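Local atomic coordinates of GDSL-like protein (Collinsella aerofaciens ATCC 25986, PDB entry 7BXD), a protein that probably hydrolyses ester or acyl bonds as a bacterial member of the GDSL-like lipase/acylhydrolase family, with the SGNH-hydrolase fold. Residues I52-H57 and P223-L229; F110-L116 and A178-A182. All blocks are in the same frame, centred on the assembly; numbering follows the deposited sequence.

Interaction 1: I52-H57 and P223-L229; sequences ISWTSH and PAGYERL
The ring of Tyr226 takes the CA of Ser53 over one face, a CH-pi contact 4.2 Å from the centroid, while its CD1 reaches the edge of the Trp54 indole, 3.8 Å from Trp54 CD1. Thr55 CG2 lies over one indole face. Glu227 CG sits over a face of the His57 imidazole, 3.6 Å from CE1; bent at chi2 (-97°), the chain then leads its carboxylate away, to a weak bond with His231. Glutamate thus lends its methylene to the ring and its charge elsewhere. In the plane of the imidazole a water meets NE2 at 2.8 Å and donates to the carbonyls of Ile52 and Pro223, tying the two segments where no direct hydrogen bond does. Packing is tight at the Ile52 carbonyl, whose O is 3.0 Å from Tyr226 CB. Ile52 CD1 fills the angle between Pro223 CG and Tyr226 CD2, about 4.0 Å from each. Tyr226 OH bonds to the Asp42 carbonyl, Trp54 NE1 to that of Thr38. The contact joins the turn leading into helix 55-61, and His57 within it, to the first two turns of helix 223-240, with Trp54 also touching Ala230 and Ile233 of the latter and Cys33 of strand 30-35.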
# COMPACT_ATOMS: atom_id res chain seq x y z
N ILE A 52 2.55 6.94 14.68
CA ILE A 52 2.07 8.06 13.87
C ILE A 52 1.36 7.61 12.61
O ILE A 52 0.78 8.45 11.90
CB ILE A 52 3.18 9.09 13.51
CG1 ILE A 52 4.16 8.53 12.46
CG2 ILE A 52 3.90 9.57 14.76
CD1 ILE A 52 4.98 9.62 11.78
N SER A 53 1.40 6.32 12.28
CA SER A 53 0.83 5.85 11.02
C SER A 53 -0.69 6.07 11.01
O SER A 53 -1.34 6.19 12.05
CB SER A 53 1.09 4.36 10.87
OG SER A 53 0.45 3.87 9.69
N TRP A 54 -1.25 6.09 9.79
CA TRP A 54 -2.70 6.07 9.66
C TRP A 54 -3.32 4.91 10.41
O TRP A 54 -4.48 5.00 10.85
CB TRP A 54 -3.10 6.05 8.18
CG TRP A 54 -2.55 4.90 7.39
CD1 TRP A 54 -1.36 4.88 6.69
CD2 TRP A 54 -3.15 3.61 7.17
NE1 TRP A 54 -1.20 3.67 6.05
CE2 TRP A 54 -2.29 2.87 6.33
CE3 TRP A 54 -4.36 3.01 7.59
CZ2 TRP A 54 -2.60 1.59 5.89
CZ3 TRP A 54 -4.67 1.73 7.14
CH2 TRP A 54 -3.78 1.03 6.31
N THR A 55 -2.58 3.79 10.57
CA THR A 55 -3.16 2.63 11.26
C THR A 55 -3.53 2.97 12.70
O THR A 55 -4.45 2.35 13.27
CB THR A 55 -2.18 1.45 11.28
OG1 THR A 55 -0.94 1.81 11.92
CG2 THR A 55 -1.86 0.99 9.85
N SER A 56 -2.83 3.92 13.31
CA SER A 56 -3.08 4.27 14.72
C SER A 56 -4.35 5.07 14.90
O SER A 56 -4.86 5.17 16.03
CB SER A 56 -1.89 5.05 15.30
OG SER A 56 -1.83 6.37 14.76
N HIS A 57 -4.87 5.67 13.83
CA HIS A 57 -6.10 6.47 13.88
C HIS A 57 -7.31 5.68 13.41
O HIS A 57 -8.45 6.06 13.71
CB HIS A 57 -5.96 7.70 12.97
CG HIS A 57 -4.85 8.62 13.35
ND1 HIS A 57 -5.01 9.61 14.28
CD2 HIS A 57 -3.58 8.72 12.90
CE1 HIS A 57 -3.88 10.27 14.42
NE2 HIS A 57 -2.99 9.76 13.58
N PRO A 223 3.04 13.31 10.81
CA PRO A 223 1.92 12.86 11.66
C PRO A 223 0.57 13.42 11.17
O PRO A 223 -0.42 12.68 11.10
CB PRO A 223 2.34 13.35 13.06
CG PRO A 223 3.85 13.27 13.01
CD PRO A 223 4.21 13.75 11.61
N ALA A 224 0.53 14.70 10.79
CA ALA A 224 -0.73 15.28 10.30
C ALA A 224 -1.13 14.65 8.97
O ALA A 224 -2.33 14.45 8.71
CB ALA A 224 -0.59 16.80 10.13
N GLY A 225 -0.16 14.36 8.09
CA GLY A 225 -0.49 13.70 6.83
C GLY A 225 -1.08 12.32 7.05
O GLY A 225 -2.04 11.94 6.38
N TYR A 226 -0.52 11.55 7.99
CA TYR A 226 -1.07 10.22 8.26
C TYR A 226 -2.44 10.30 8.89
O TYR A 226 -3.29 9.45 8.60
CB TYR A 226 -0.12 9.42 9.17
CG TYR A 226 1.06 8.81 8.46
CD1 TYR A 226 0.85 7.92 7.40
CD2 TYR A 226 2.37 9.07 8.86
CE1 TYR A 226 1.90 7.36 6.70
CE2 TYR A 226 3.44 8.50 8.18
CZ TYR A 226 3.21 7.64 7.10
OH TYR A 226 4.25 7.09 6.38
N GLU A 227 -2.69 11.32 9.73
CA GLU A 227 -4.04 11.48 10.26
C GLU A 227 -5.04 11.78 9.16
O GLU A 227 -6.14 11.20 9.12
CB GLU A 227 -4.04 12.58 11.34
CG GLU A 227 -5.36 12.66 12.14
CD GLU A 227 -6.36 13.72 11.64
OE1 GLU A 227 -6.14 14.36 10.58
OE2 GLU A 227 -7.40 13.89 12.29
N ARG A 228 -4.68 12.68 8.24
CA ARG A 228 -5.57 12.98 7.12
C ARG A 228 -5.78 11.76 6.24
O ARG A 228 -6.91 11.46 5.85
CB ARG A 228 -4.98 14.17 6.34
CG ARG A 228 -5.80 14.55 5.12
CD ARG A 228 -5.32 15.87 4.56
NE ARG A 228 -5.99 16.19 3.31
CZ ARG A 228 -6.34 17.40 2.91
NH1 ARG A 228 -6.21 18.45 3.70
NH2 ARG A 228 -6.86 17.54 1.69
N LEU A 229 -4.71 11.03 5.95
CA LEU A 229 -4.85 9.82 5.15
C LEU A 229 -5.78 8.81 5.83
O LEU A 229 -6.56 8.14 5.16
CB LEU A 229 -3.47 9.21 4.89
CG LEU A 229 -3.36 8.22 3.74
CD1 LEU A 229 -3.56 8.94 2.39
CD2 LEU A 229 -2.01 7.55 3.77
O HOH W 1 -0.39 10.62 12.97

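Interaction 2: F110-L116 and A178-A182; sequences FSRNVPL and AYVRA
Phe110, near the end of helix 107-111, lays its backbone, not its ring, over the face of Tyr179: Phe110 CA stands over the centre of the tyrosine ring, 3.8 Å from the centroid and only 13° off the normal. With CG anti to the backbone N (chi1 160°), the phenyl group swings off toward Pro164 and meets Tyr179 crosswise, so that Tyr179 CE1 lies at the edge of the phenylalanine ring, 4.0 Å from Phe110 CD1. At Arg112 the chain leaves helical geometry, and Asn113, with positive phi and psi, turns it; an asparagine tolerates this left-handed conformation better than most residues. The turn presents the carbonyl of Val114 to the phenol, and Tyr179 OH donates to Val114 O at 2.7 Å, the donor tilted somewhat from the carbonyl plane. Asn170 adds a weak bond to the same hydroxyl, so the buried oxygen has polar company. Leu116 then closes over the face opposite Phe110: its CD1 is 3.9 Å from the Tyr179 centroid and 4.1 Å from Ala182 CB. Ala178 and Ala182, one helical turn apart, are small enough to let the branched leucine settle against helix 176-189. Tyrosine suits the middle of this sandwich, offering two apolar faces and a hydroxyl that reaches the loop backbone. Helix 107-111 includes Asp109 of a Gly-x-Asn-Asp sequence, consistent with block III of SGNH hydrolases, so the contact packs the exit from this probable active-site motif against helix 176-189 of the three-layer alpha/beta/alpha fold.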
# COMPACT_ATOMS: atom_id res chain seq x y z
N PHE A 110 7.64 0.28 -8.47
CA PHE A 110 7.86 1.28 -9.49
C PHE A 110 9.27 1.88 -9.35
O PHE A 110 10.05 1.90 -10.30
CB PHE A 110 6.80 2.37 -9.34
CG PHE A 110 7.16 3.69 -9.99
CD1 PHE A 110 7.39 3.77 -11.37
CD2 PHE A 110 7.24 4.84 -9.22
CE1 PHE A 110 7.71 5.00 -11.96
CE2 PHE A 110 7.56 6.05 -9.80
CZ PHE A 110 7.80 6.13 -11.17
N SER A 111 9.61 2.38 -8.16
CA SER A 111 10.85 3.14 -8.01
C SER A 111 12.09 2.27 -8.09
O SER A 111 13.17 2.79 -8.42
CB SER A 111 10.82 3.98 -6.72
OG SER A 111 10.96 3.18 -5.57
N ARG A 112 11.99 0.98 -7.77
CA ARG A 112 13.14 0.08 -7.80
C ARG A 112 13.06 -0.95 -8.92
O ARG A 112 13.71 -1.99 -8.85
CB ARG A 112 13.37 -0.55 -6.41
CG ARG A 112 13.52 0.46 -5.29
CD ARG A 112 14.61 1.46 -5.61
NE ARG A 112 15.01 2.21 -4.43
CZ ARG A 112 15.53 3.43 -4.47
NH1 ARG A 112 15.70 4.04 -5.63
NH2 ARG A 112 15.87 4.05 -3.34
N ASN A 113 12.30 -0.66 -9.98
CA ASN A 113 12.47 -1.36 -11.26
C ASN A 113 12.12 -2.84 -11.18
O ASN A 113 12.84 -3.70 -11.68
CB ASN A 113 13.87 -1.08 -11.80
CG ASN A 113 14.07 0.38 -11.95
OD1 ASN A 113 13.34 1.02 -12.71
ND2 ASN A 113 14.99 0.97 -11.19
N VAL A 114 11.00 -3.15 -10.55
CA VAL A 114 10.44 -4.50 -10.65
C VAL A 114 9.86 -4.69 -12.04
O VAL A 114 9.04 -3.86 -12.48
CB VAL A 114 9.36 -4.69 -9.57
CG1 VAL A 114 8.48 -5.89 -9.87
CG2 VAL A 114 10.03 -4.81 -8.22
N PRO A 115 10.25 -5.72 -12.78
CA PRO A 115 9.65 -5.95 -14.10
C PRO A 115 8.13 -6.09 -14.00
O PRO A 115 7.61 -6.74 -13.09
CB PRO A 115 10.30 -7.26 -14.57
CG PRO A 115 11.60 -7.36 -13.78
CD PRO A 115 11.22 -6.78 -12.43
N LEU A 116 7.41 -5.52 -14.96
CA LEU A 116 5.96 -5.50 -14.85
C LEU A 116 5.36 -6.88 -15.10
O LEU A 116 4.46 -7.31 -14.38
CB LEU A 116 5.41 -4.45 -15.82
CG LEU A 116 3.97 -4.02 -15.59
CD1 LEU A 116 3.84 -3.18 -14.31
CD2 LEU A 116 3.44 -3.22 -16.79
N ALA A 178 1.59 2.60 -14.86
CA ALA A 178 1.60 1.24 -15.41
C ALA A 178 1.44 0.22 -14.28
O ALA A 178 0.80 -0.83 -14.47
CB ALA A 178 2.90 0.99 -16.18
N TYR A 179 2.11 0.46 -13.14
CA TYR A 179 1.99 -0.44 -12.00
C TYR A 179 0.57 -0.37 -11.41
O TYR A 179 -0.01 -1.40 -11.04
CB TYR A 179 3.06 -0.11 -10.94
CG TYR A 179 4.46 -0.42 -11.41
CD1 TYR A 179 5.14 0.45 -12.28
CD2 TYR A 179 5.08 -1.60 -11.04
CE1 TYR A 179 6.41 0.14 -12.75
CE2 TYR A 179 6.37 -1.94 -11.51
CZ TYR A 179 7.02 -1.05 -12.38
OH TYR A 179 8.28 -1.32 -12.85
N VAL A 180 0.01 0.84 -11.29
CA VAL A 180 -1.36 0.97 -10.80
C VAL A 180 -2.32 0.19 -11.69
O VAL A 180 -3.19 -0.54 -11.21
CB VAL A 180 -1.75 2.45 -10.66
CG1 VAL A 180 -3.20 2.57 -10.25
CG2 VAL A 180 -0.84 3.15 -9.60
N ARG A 181 -2.19 0.35 -13.01
CA ARG A 181 -3.09 -0.36 -13.93
C ARG A 181 -2.94 -1.85 -13.76
O ARG A 181 -3.94 -2.59 -13.78
CB ARG A 181 -2.76 0.05 -15.37
CG ARG A 181 -3.38 1.36 -15.79
CD ARG A 181 -3.36 1.54 -17.33
NE ARG A 181 -2.03 1.33 -17.92
CZ ARG A 181 -1.08 2.25 -18.02
NH1 ARG A 181 -1.28 3.49 -17.58
NH2 ARG A 181 0.09 1.93 -18.56
N ALA A 182 -1.71 -2.34 -13.61
CA ALA A 182 -1.51 -3.78 -13.43
C ALA A 182 -2.23 -4.26 -12.17
O ALA A 182 -2.91 -5.30 -12.16
CB ALA A 182 -0.02 -4.08 -13.33

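In the fold
Interactions 1 and 2 lie on opposite sides of the chain's centre, their centres about 26 Å apart, and share no helix. Both pack a loop and an adjoining short helix against a long helix, yet their settings differ. Interaction 2 is buried, dominated by one tyrosine and closed by a direct side-chain-to-backbone bond. Interaction 1 is only partly buried: its tryptophan and tyrosine are buried, whereas its proline is exposed and its histidine and glutamate partly so, and water does the bridging. Each contact turns on a tyrosine that packs carbon against its ring and gives its hydroxyl to a carbonyl: both faces are covered within interaction 2, one face by Ser53 in interaction 1, where the carbonyl belongs to a third part of the chain.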